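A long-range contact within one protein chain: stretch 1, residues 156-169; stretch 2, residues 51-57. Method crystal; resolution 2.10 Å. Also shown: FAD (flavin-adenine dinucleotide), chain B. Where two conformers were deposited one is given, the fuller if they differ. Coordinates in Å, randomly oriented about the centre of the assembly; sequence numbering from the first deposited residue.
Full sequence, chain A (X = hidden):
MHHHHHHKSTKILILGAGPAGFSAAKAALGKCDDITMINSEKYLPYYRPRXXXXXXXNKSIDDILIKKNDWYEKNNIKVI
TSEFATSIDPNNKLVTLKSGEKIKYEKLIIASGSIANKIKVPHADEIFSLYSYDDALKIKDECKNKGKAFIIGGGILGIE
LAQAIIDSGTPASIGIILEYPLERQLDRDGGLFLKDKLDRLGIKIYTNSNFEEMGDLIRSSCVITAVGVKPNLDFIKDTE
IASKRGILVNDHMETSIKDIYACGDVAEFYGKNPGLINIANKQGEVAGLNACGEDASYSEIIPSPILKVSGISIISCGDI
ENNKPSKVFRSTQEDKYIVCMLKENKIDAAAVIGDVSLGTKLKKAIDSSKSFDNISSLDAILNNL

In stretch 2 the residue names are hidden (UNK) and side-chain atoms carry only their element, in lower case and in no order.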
# COMPACT_ATOMS: atom_id res chain seq x y z
N ILE A 156 4.65 -8.95 -0.60
CA ILE A 156 4.63 -8.77 0.86
C ILE A 156 3.27 -9.09 1.51
O ILE A 156 3.19 -9.83 2.49
CB ILE A 156 5.03 -7.31 1.22
CG1 ILE A 156 6.51 -7.24 1.57
CG2 ILE A 156 4.20 -6.74 2.39
CD1 ILE A 156 7.38 -6.85 0.40
N LEU A 157 2.21 -8.51 0.95
CA LEU A 157 0.87 -8.69 1.49
C LEU A 157 0.43 -10.15 1.44
O LEU A 157 -0.17 -10.66 2.39
CB LEU A 157 -0.11 -7.77 0.75
CG LEU A 157 -1.63 -7.88 0.96
CD1 LEU A 157 -2.02 -8.17 2.40
CD2 LEU A 157 -2.28 -6.60 0.47
N GLY A 158 0.75 -10.84 0.34
CA GLY A 158 0.42 -12.26 0.21
C GLY A 158 1.09 -13.11 1.29
O GLY A 158 0.47 -14.01 1.86
N ILE A 159 2.35 -12.80 1.55
CA ILE A 159 3.11 -13.48 2.60
C ILE A 159 2.58 -13.16 4.00
O ILE A 159 2.34 -14.07 4.79
CB ILE A 159 4.64 -13.22 2.50
CG1 ILE A 159 5.13 -13.51 1.08
CG2 ILE A 159 5.39 -14.13 3.44
CD1 ILE A 159 6.49 -12.91 0.74
N GLU A 160 2.38 -11.88 4.30
CA GLU A 160 1.80 -11.48 5.59
C GLU A 160 0.43 -12.11 5.85
O GLU A 160 0.15 -12.52 6.97
CB GLU A 160 1.70 -9.96 5.70
CG GLU A 160 3.05 -9.27 5.86
CD GLU A 160 2.93 -7.77 6.00
OE1 GLU A 160 1.83 -7.23 5.78
OE2 GLU A 160 3.95 -7.12 6.31
N LEU A 161 -0.42 -12.17 4.81
CA LEU A 161 -1.76 -12.75 4.92
C LEU A 161 -1.69 -14.23 5.27
O LEU A 161 -2.44 -14.71 6.12
CB LEU A 161 -2.56 -12.56 3.62
CG LEU A 161 -3.99 -13.13 3.51
CD1 LEU A 161 -4.83 -12.83 4.73
CD2 LEU A 161 -4.67 -12.55 2.29
N ALA A 162 -0.78 -14.94 4.61
CA ALA A 162 -0.54 -16.36 4.87
C ALA A 162 -0.24 -16.61 6.34
O ALA A 162 -0.85 -17.48 6.95
CB ALA A 162 0.59 -16.89 3.99
N GLN A 163 0.68 -15.83 6.91
CA GLN A 163 1.01 -15.93 8.33
C GLN A 163 -0.20 -15.61 9.21
O GLN A 163 -0.46 -16.32 10.18
CB GLN A 163 2.19 -15.03 8.71
CG GLN A 163 2.65 -15.18 10.18
CD GLN A 163 3.16 -16.59 10.52
OE1 GLN A 163 2.38 -17.49 10.86
NE2 GLN A 163 4.46 -16.77 10.45
N ALA A 164 -0.91 -14.54 8.87
CA ALA A 164 -2.13 -14.17 9.61
C ALA A 164 -3.15 -15.32 9.63
O ALA A 164 -3.77 -15.58 10.65
CB ALA A 164 -2.75 -12.92 9.03
N ILE A 165 -3.30 -15.99 8.49
CA ILE A 165 -4.23 -17.11 8.38
C ILE A 165 -3.72 -18.33 9.16
O ILE A 165 -4.53 -19.04 9.78
CB ILE A 165 -4.56 -17.46 6.91
CG1 ILE A 165 -5.25 -16.27 6.23
CG2 ILE A 165 -5.47 -18.70 6.84
CD1 ILE A 165 -5.40 -16.43 4.74
N ILE A 166 -2.41 -18.57 9.12
CA ILE A 166 -1.77 -19.60 9.97
C ILE A 166 -2.05 -19.27 11.44
O ILE A 166 -2.56 -20.11 12.17
CB ILE A 166 -0.22 -19.72 9.77
CG1 ILE A 166 0.18 -19.94 8.31
CG2 ILE A 166 0.37 -20.81 10.69
CD1 ILE A 166 -0.52 -21.07 7.60
N ASP A 167 -1.75 -18.04 11.84
CA ASP A 167 -1.96 -17.59 13.21
C ASP A 167 -3.40 -17.76 13.71
O ASP A 167 -3.62 -18.04 14.89
CB ASP A 167 -1.54 -16.13 13.38
CG ASP A 167 -0.03 -15.93 13.29
OD1 ASP A 167 0.39 -14.76 13.29
OD2 ASP A 167 0.72 -16.92 13.22
N SER A 168 -4.38 -17.57 12.82
CA SER A 168 -5.80 -17.71 13.18
C SER A 168 -6.19 -19.16 13.46
O SER A 168 -7.20 -19.43 14.11
CB SER A 168 -6.69 -17.11 12.09
OG SER A 168 -6.74 -17.94 10.94
N GLY A 169 -5.38 -20.10 12.96
CA GLY A 169 -5.61 -21.52 13.17
C GLY A 169 -5.92 -22.30 11.90
O GLY A 169 -6.39 -23.44 11.96
N UNK A 51 -5.40 -4.86 9.00
CA UNK A 51 -6.43 -5.82 8.60
C UNK A 51 -5.99 -7.27 8.85
O UNK A 51 -6.82 -8.13 9.17
c UNK A 51 -6.85 -5.60 7.13
c UNK A 51 -7.81 -4.43 6.89
c UNK A 51 -8.04 -4.20 5.40
c UNK A 51 -9.15 -4.61 7.61
N UNK A 52 -4.69 -7.54 8.74
CA UNK A 52 -4.15 -8.86 9.04
C UNK A 52 -4.42 -9.28 10.49
O UNK A 52 -4.54 -10.47 10.78
n UNK A 52 -1.48 -8.38 6.65
o UNK A 52 -3.08 -9.95 6.57
c UNK A 52 -2.66 -8.94 8.70
c UNK A 52 -2.42 -9.13 7.21
N UNK A 53 -4.55 -8.31 11.39
CA UNK A 53 -4.84 -8.57 12.80
C UNK A 53 -6.30 -8.93 13.07
O UNK A 53 -6.61 -9.61 14.06
o UNK A 53 -2.81 -6.13 15.79
c UNK A 53 -4.42 -7.39 13.68
o UNK A 53 -1.92 -5.00 14.13
c UNK A 53 -2.53 -5.99 14.58
c UNK A 53 -2.94 -7.07 13.61
N UNK A 54 -7.18 -8.46 12.20
CA UNK A 54 -8.59 -8.86 12.23
C UNK A 54 -8.64 -10.38 12.03
O UNK A 54 -9.36 -11.09 12.73
c UNK A 54 -9.29 -6.60 11.23
c UNK A 54 -9.66 -6.00 12.59
c UNK A 54 -10.88 -8.58 11.11
c UNK A 54 -9.42 -8.12 11.12
N UNK A 55 -7.83 -10.86 11.09
CA UNK A 55 -7.70 -12.29 10.83
C UNK A 55 -6.88 -12.98 11.95
O UNK A 55 -7.38 -13.88 12.61
c UNK A 55 -8.10 -12.10 8.33
c UNK A 55 -7.46 -11.71 7.01
c UNK A 55 -6.74 -14.02 9.22
c UNK A 55 -7.10 -12.55 9.41
N UNK A 56 -5.64 -12.53 12.18
CA UNK A 56 -4.73 -13.20 13.13
C UNK A 56 -5.14 -13.18 14.61
O UNK A 56 -4.89 -14.15 15.34
c UNK A 56 -3.29 -12.69 12.97
N UNK A 57 -5.74 -12.07 15.06
CA UNK A 57 -6.04 -11.89 16.49
C UNK A 57 -7.53 -11.80 16.80
O UNK A 57 -7.91 -11.58 17.96
c UNK A 57 -5.34 -10.63 17.03
c UNK A 57 -3.25 -9.40 17.59
c UNK A 57 -3.82 -10.78 17.29
c UNK A 57 -1.75 -9.44 17.86
n UNK A 57 -1.23 -8.04 17.81
PA FAD B . -7.59 4.07 1.43
O1A FAD B . -7.84 3.05 0.36
O2A FAD B . -7.07 3.46 2.71
O5B FAD B . -8.94 4.88 1.72
C5B FAD B . -9.71 5.42 0.66
C4B FAD B . -11.19 5.35 1.02
O4B FAD B . -11.96 6.00 0.01
C3B FAD B . -11.68 3.90 1.08
O3B FAD B . -12.36 3.69 2.30
C2B FAD B . -12.61 3.75 -0.11
O2B FAD B . -13.71 2.92 0.18
C1B FAD B . -13.06 5.18 -0.35
N9A FAD B . -13.49 5.45 -1.73
C8A FAD B . -12.97 4.91 -2.88
N7A FAD B . -13.65 5.42 -3.94
C5A FAD B . -14.58 6.28 -3.49
C6A FAD B . -15.54 7.06 -4.14
N6A FAD B . -15.83 6.83 -5.42
N1A FAD B . -16.38 7.86 -3.38
C2A FAD B . -16.28 7.88 -2.00
N3A FAD B . -15.34 7.09 -1.36
C4A FAD B . -14.49 6.31 -2.10
N1 FAD B . 1.02 0.46 3.88
C2 FAD B . 2.23 0.59 4.52
O2 FAD B . 2.85 1.63 4.43
N3 FAD B . 2.74 -0.44 5.28
C4 FAD B . 2.03 -1.62 5.40
O4 FAD B . 2.52 -2.53 6.08
C4X FAD B . 0.81 -1.77 4.74
N5 FAD B . 0.07 -2.94 4.85
C5X FAD B . -1.14 -3.07 4.20
C6 FAD B . -1.87 -4.26 4.31
C7 FAD B . -3.11 -4.38 3.66
C7M FAD B . -3.90 -5.65 3.77
C8 FAD B . -3.60 -3.32 2.89
C8M FAD B . -4.92 -3.42 2.17
C9 FAD B . -2.87 -2.15 2.78
C9A FAD B . -1.64 -2.02 3.44
N10 FAD B . -0.91 -0.83 3.33
C10 FAD B . 0.30 -0.71 3.98
C1' FAD B . -1.43 0.29 2.50
C2' FAD B . -2.12 1.36 3.32
O2' FAD B . -3.28 0.80 3.90
C3' FAD B . -2.49 2.48 2.37
O3' FAD B . -1.31 3.10 1.89
C4' FAD B . -3.36 3.55 3.01
O4' FAD B . -4.54 2.97 3.55
C5' FAD B . -3.76 4.55 1.94
O5' FAD B . -4.72 5.41 2.51
P FAD B . -5.70 6.24 1.56
O1P FAD B . -6.58 7.12 2.43
O2P FAD B . -4.93 6.98 0.50
O3P FAD B . -6.57 5.13 0.78

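Position 51 carries four side-chain carbons and no heteroatom, forked at the second carbon. The side chain makes no contact with stretch 1, its nearest approach being the 7.2 Å from the CB at 51 to Leu157 CD1, so the branching pattern alone assigns it: Leu51.

Position 52 has two carbons, the second bearing one oxygen and one nitrogen, a short carboxamide. Its CA-to-CB bond points toward stretch 1, and the group sits in a hole formed by Leu157, Glu160, Leu161 and Ala164. This is Asn52. Its ND2 lies 3.6 Å from Glu160 OE1, and its OD1 lies 3.5 Å from Leu161 CA. Neither approach is a hydrogen bond, and OD1 is buried without a partner anywhere in the model.

Position 53 shows three carbons, the third carrying two oxygens. Its CA-to-CB bond points away from stretch 1, and the side chain comes no nearer than the 7.4 Å between the CB at 53 and Ala164 CB. The terminal pair of oxygens makes it a glutamate: Glu53.

Position 54 has four carbons forked at the first, with one arm two carbons long. The side chain makes no contact with the partner helix; the CB at 54, its nearest atom, is 8.5 Å from Ala164 CB. The beta-branched pattern gives Ile54.

Position 55 repeats the same four-carbon, beta-branched pattern, but here CA-to-CB points toward stretch 1. The side chain fills a hole among Leu161, Ala164, Ile165 and Ser168. It is Ile55, with its CD1 3.7 Å from Leu161 CD1 and its CG2 4.1 Å from Ala164 CB.

Position 56 has a single side-chain carbon. The CB at 56 lies 4.0 Å from Ala164 CB and 3.9 Å from Asp167 CB, while the CA at 56 approaches Ala164 O at 3.6 Å, a CA-H...O contact with an angle of 132° at the hydrogen. The lone carbon makes it Ala56.

Position 57 has four carbons in a row ending in nitrogen. Its CA-to-CB bond points away from stretch 1, and the side chain makes no contact with it. This is Lys57, whose NZ forms a salt bridge with Glu53 OE1 at 3.2 Å, one turn back.

The contact joins two helices running in nearly the same direction, with axes 25° apart and 8.0 Å at closest approach. The two chains come closest in register at Ala164 and Ala56, whose CA atoms are 4.5 Å apart; each side chain there is one methyl, compatible with such proximity. Asn52 and Ile55, three residues apart and thus on a similar side of their helix, supply the two knobs. Since no hydrogen bond crosses the interface, its 389 Å² of buried surface rests on shape fit and apolar packing, supplemented by the CA-H...O contact.

Stretch 2, residues 51-57: LNEIIAK
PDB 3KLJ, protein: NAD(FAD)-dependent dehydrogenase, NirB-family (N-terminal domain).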